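Local atomic coordinates of RE68036p (Drosophila melanogaster, PDB entry 1SQH), a protein that is of unknown function but belongs to the acetyltransferase (GNAT-like) superfamily and may transfer acyl groups to glycine. Residues 38-49 / 61-69. Sequence-based numbering, arbitrary orientation.
Sequences LLYNQRKWDRQL and HISLRKQFY
Lys66 NZ is gripped by three groups: Gln42 OE1 at 3.2 Å, met in the carbonyl plane, and two waters, one shared with Leu38 O and Asn41 ND2, the other with Gln42 OE1. The lysine stands in the chain leading from helix 34-51 toward strand 67-71 of the large mixed sheet, consistent with an acetyltransferase-like (GNAT) fold. The Gln42 amide spans helix and loop: CG lies anti to the backbone N (chi1 -172°), and the bend at chi2 carries NE2 to Leu64 O, a nearly straight 2.9 Å hydrogen bond in the Gln42 amide plane but tilted from the Leu64 carbonyl plane. NE2 also donates to Asp46 OD1 from above the carboxylate, while Asp46 OD2 pairs with Arg43 NH1. A leucine in place of Gln42 would probably leave Leu64 O and Lys66 NZ without their side-chain mate from the helix. One turn past Asn41, Trp45 takes Leu64 CG over one face of its six-membered ring, 4.2 Å from the centroid, a CH-pi contact; Asn41 ND2 lies over the opposite face, toward the rim, and Trp45 NE1 is hydrogen-bonded to Asn209 OD1. Leu39 CD1 touches Phe68 CE1 at 3.5 Å; Gln42 CG meets the ring's edge. Leu49 CD1 lies over one Arg65 guanidinium face, offset toward the rim, 3.4 Å from CZ.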
# COMPACT_ATOMS: atom_id res chain seq x y z
N LEU A 38 4.74 3.31 -5.10
CA LEU A 38 3.31 3.35 -5.34
C LEU A 38 3.06 3.46 -6.85
O LEU A 38 2.26 2.70 -7.41
CB LEU A 38 2.70 4.54 -4.59
CG LEU A 38 1.32 5.14 -4.90
CD1 LEU A 38 0.39 4.10 -5.48
CD2 LEU A 38 0.76 5.72 -3.60
N LEU A 39 3.76 4.39 -7.49
CA LEU A 39 3.63 4.61 -8.93
C LEU A 39 4.11 3.37 -9.68
O LEU A 39 3.46 2.89 -10.62
CB LEU A 39 4.43 5.84 -9.36
CG LEU A 39 3.70 7.19 -9.51
CD1 LEU A 39 2.72 7.40 -8.38
CD2 LEU A 39 4.73 8.33 -9.53
N TYR A 40 5.27 2.87 -9.27
CA TYR A 40 5.82 1.67 -9.87
C TYR A 40 4.81 0.52 -9.75
O TYR A 40 4.52 -0.18 -10.72
CB TYR A 40 7.11 1.29 -9.14
CG TYR A 40 7.56 -0.11 -9.45
CD1 TYR A 40 8.33 -0.38 -10.58
CD2 TYR A 40 7.18 -1.17 -8.64
CE1 TYR A 40 8.73 -1.68 -10.88
CE2 TYR A 40 7.56 -2.47 -8.93
CZ TYR A 40 8.34 -2.72 -10.05
OH TYR A 40 8.75 -4.02 -10.31
N ASN A 41 4.28 0.33 -8.55
CA ASN A 41 3.34 -0.74 -8.32
C ASN A 41 2.08 -0.64 -9.18
O ASN A 41 1.69 -1.62 -9.84
CB ASN A 41 2.93 -0.80 -6.85
CG ASN A 41 1.96 -1.92 -6.57
OD1 ASN A 41 2.33 -3.09 -6.50
ND2 ASN A 41 0.69 -1.57 -6.44
N GLN A 42 1.45 0.53 -9.19
CA GLN A 42 0.23 0.71 -9.96
C GLN A 42 0.43 0.40 -11.43
O GLN A 42 -0.34 -0.36 -12.02
CB GLN A 42 -0.31 2.13 -9.82
CG GLN A 42 -1.69 2.31 -10.46
CD GLN A 42 -2.69 1.29 -9.91
OE1 GLN A 42 -3.05 1.34 -8.74
NE2 GLN A 42 -3.13 0.37 -10.76
N ARG A 43 1.47 0.98 -12.03
CA ARG A 43 1.74 0.72 -13.43
C ARG A 43 2.04 -0.76 -13.68
O ARG A 43 1.74 -1.28 -14.76
CB ARG A 43 2.88 1.61 -13.92
CG ARG A 43 2.49 3.08 -13.97
CD ARG A 43 1.28 3.29 -14.88
NE ARG A 43 1.65 3.25 -16.29
CZ ARG A 43 0.81 2.94 -17.28
NH1 ARG A 43 -0.46 2.64 -17.01
NH2 ARG A 43 1.23 2.96 -18.54
N LYS A 44 2.63 -1.44 -12.69
CA LYS A 44 2.90 -2.86 -12.86
C LYS A 44 1.57 -3.58 -13.01
O LYS A 44 1.39 -4.41 -13.92
CB LYS A 44 3.65 -3.42 -11.65
CG LYS A 44 3.89 -4.94 -11.74
CD LYS A 44 4.74 -5.47 -10.59
CE LYS A 44 4.04 -5.32 -9.26
NZ LYS A 44 4.83 -5.94 -8.16
N TRP A 45 0.62 -3.26 -12.11
CA TRP A 45 -0.70 -3.86 -12.15
C TRP A 45 -1.43 -3.49 -13.44
O TRP A 45 -2.07 -4.34 -14.07
CB TRP A 45 -1.56 -3.40 -10.96
CG TRP A 45 -1.23 -4.08 -9.65
CD1 TRP A 45 -0.57 -5.26 -9.48
CD2 TRP A 45 -1.61 -3.63 -8.34
NE1 TRP A 45 -0.51 -5.58 -8.14
CE2 TRP A 45 -1.14 -4.60 -7.42
CE3 TRP A 45 -2.31 -2.51 -7.86
CZ2 TRP A 45 -1.35 -4.47 -6.04
CZ3 TRP A 45 -2.51 -2.39 -6.49
CH2 TRP A 45 -2.03 -3.37 -5.59
N ASP A 46 -1.35 -2.21 -13.82
CA ASP A 46 -2.00 -1.73 -15.04
C ASP A 46 -1.60 -2.64 -16.21
O ASP A 46 -2.45 -3.09 -16.97
CB ASP A 46 -1.57 -0.29 -15.37
CG ASP A 46 -2.23 0.76 -14.46
OD1 ASP A 46 -3.17 0.42 -13.72
OD2 ASP A 46 -1.81 1.94 -14.52
N ARG A 47 -0.31 -2.89 -16.34
CA ARG A 47 0.21 -3.74 -17.40
C ARG A 47 -0.42 -5.15 -17.35
O ARG A 47 -0.94 -5.64 -18.35
CB ARG A 47 1.72 -3.86 -17.27
CG ARG A 47 2.42 -4.52 -18.45
CD ARG A 47 2.63 -3.52 -19.57
NE ARG A 47 3.51 -4.05 -20.61
CZ ARG A 47 3.87 -3.38 -21.70
NH1 ARG A 47 4.67 -3.95 -22.59
NH2 ARG A 47 3.42 -2.15 -21.89
N GLN A 48 -0.37 -5.78 -16.18
CA GLN A 48 -0.91 -7.12 -15.99
C GLN A 48 -2.41 -7.20 -16.29
O GLN A 48 -2.85 -7.99 -17.12
CB GLN A 48 -0.67 -7.60 -14.56
CG GLN A 48 0.76 -7.53 -14.07
CD GLN A 48 0.87 -7.86 -12.59
OE1 GLN A 48 0.48 -8.95 -12.16
NE2 GLN A 48 1.39 -6.92 -11.81
N LEU A 49 -3.20 -6.39 -15.58
CA LEU A 49 -4.64 -6.36 -15.76
C LEU A 49 -5.01 -6.12 -17.22
O LEU A 49 -6.07 -6.57 -17.69
CB LEU A 49 -5.26 -5.26 -14.90
CG LEU A 49 -5.09 -5.44 -13.38
CD1 LEU A 49 -5.72 -4.26 -12.66
CD2 LEU A 49 -5.74 -6.74 -12.96
N HIS A 61 -12.22 -5.76 -9.64
CA HIS A 61 -10.78 -5.56 -9.78
C HIS A 61 -10.43 -4.08 -9.62
O HIS A 61 -9.27 -3.70 -9.73
CB HIS A 61 -10.27 -6.05 -11.14
CG HIS A 61 -10.15 -7.54 -11.25
ND1 HIS A 61 -11.24 -8.35 -11.50
CD2 HIS A 61 -9.08 -8.36 -11.17
CE1 HIS A 61 -10.83 -9.61 -11.58
NE2 HIS A 61 -9.53 -9.64 -11.38
N ILE A 62 -11.45 -3.26 -9.37
CA ILE A 62 -11.21 -1.83 -9.20
C ILE A 62 -10.22 -1.51 -8.09
O ILE A 62 -9.53 -0.49 -8.14
CB ILE A 62 -12.50 -1.07 -8.88
CG1 ILE A 62 -13.18 -1.70 -7.67
CG2 ILE A 62 -13.42 -1.05 -10.08
CD1 ILE A 62 -14.05 -0.75 -6.90
N SER A 63 -10.15 -2.38 -7.09
CA SER A 63 -9.24 -2.18 -5.96
C SER A 63 -7.79 -2.20 -6.44
O SER A 63 -6.88 -1.74 -5.74
CB SER A 63 -9.46 -3.26 -4.90
OG SER A 63 -9.06 -4.53 -5.39
N LEU A 64 -7.58 -2.72 -7.65
CA LEU A 64 -6.25 -2.80 -8.26
C LEU A 64 -6.00 -1.64 -9.24
O LEU A 64 -5.05 -1.67 -10.03
CB LEU A 64 -6.09 -4.14 -8.98
CG LEU A 64 -5.47 -5.29 -8.19
CD1 LEU A 64 -6.09 -5.38 -6.81
CD2 LEU A 64 -5.66 -6.60 -8.95
N ARG A 65 -6.86 -0.62 -9.19
CA ARG A 65 -6.74 0.53 -10.08
C ARG A 65 -6.57 1.83 -9.30
O ARG A 65 -6.91 1.92 -8.13
CB ARG A 65 -7.98 0.66 -10.97
CG ARG A 65 -8.51 -0.64 -11.57
CD ARG A 65 -7.39 -1.50 -12.12
NE ARG A 65 -7.28 -1.51 -13.58
CZ ARG A 65 -7.97 -2.32 -14.38
NH1 ARG A 65 -8.84 -3.19 -13.87
NH2 ARG A 65 -7.77 -2.28 -15.68
N LYS A 66 -6.05 2.85 -9.97
CA LYS A 66 -5.88 4.17 -9.37
C LYS A 66 -5.98 5.22 -10.47
O LYS A 66 -5.58 4.97 -11.61
CB LYS A 66 -4.51 4.30 -8.69
CG LYS A 66 -4.36 3.59 -7.35
CD LYS A 66 -3.10 4.07 -6.61
CE LYS A 66 -2.86 3.32 -5.32
NZ LYS A 66 -2.64 1.87 -5.57
N GLN A 67 -6.53 6.38 -10.14
CA GLN A 67 -6.64 7.45 -11.12
C GLN A 67 -5.80 8.62 -10.61
O GLN A 67 -6.09 9.21 -9.57
CB GLN A 67 -8.10 7.86 -11.28
CG GLN A 67 -8.96 6.74 -11.86
CD GLN A 67 -10.38 6.77 -11.33
OE1 GLN A 67 -10.64 6.41 -10.17
NE2 GLN A 67 -11.32 7.19 -12.17
N PHE A 68 -4.74 8.92 -11.34
CA PHE A 68 -3.83 9.98 -10.95
C PHE A 68 -4.27 11.32 -11.53
O PHE A 68 -4.80 11.39 -12.63
CB PHE A 68 -2.42 9.62 -11.43
CG PHE A 68 -1.85 8.40 -10.75
CD1 PHE A 68 -1.25 8.50 -9.49
CD2 PHE A 68 -1.94 7.15 -11.35
CE1 PHE A 68 -0.75 7.38 -8.84
CE2 PHE A 68 -1.45 6.01 -10.70
CZ PHE A 68 -0.85 6.13 -9.44
N TYR A 69 -4.05 12.39 -10.77
CA TYR A 69 -4.43 13.73 -11.21
C TYR A 69 -3.36 14.76 -10.88
O TYR A 69 -2.46 14.49 -10.09
CB TYR A 69 -5.72 14.20 -10.52
CG TYR A 69 -6.92 13.31 -10.67
CD1 TYR A 69 -7.06 12.16 -9.89
CD2 TYR A 69 -7.93 13.62 -11.58
CE1 TYR A 69 -8.20 11.35 -10.00
CE2 TYR A 69 -9.07 12.81 -11.70
CZ TYR A 69 -9.19 11.69 -10.91
OH TYR A 69 -10.32 10.90 -11.01
O HOH W 1 0.11 0.99 -6.05
O HOH W 2 -4.82 0.33 -6.84
O HOH W 3 -5.06 2.10 -12.52
O HOH W 4 -3.09 4.05 -13.21
O HOH W 5 -5.36 0.26 -15.85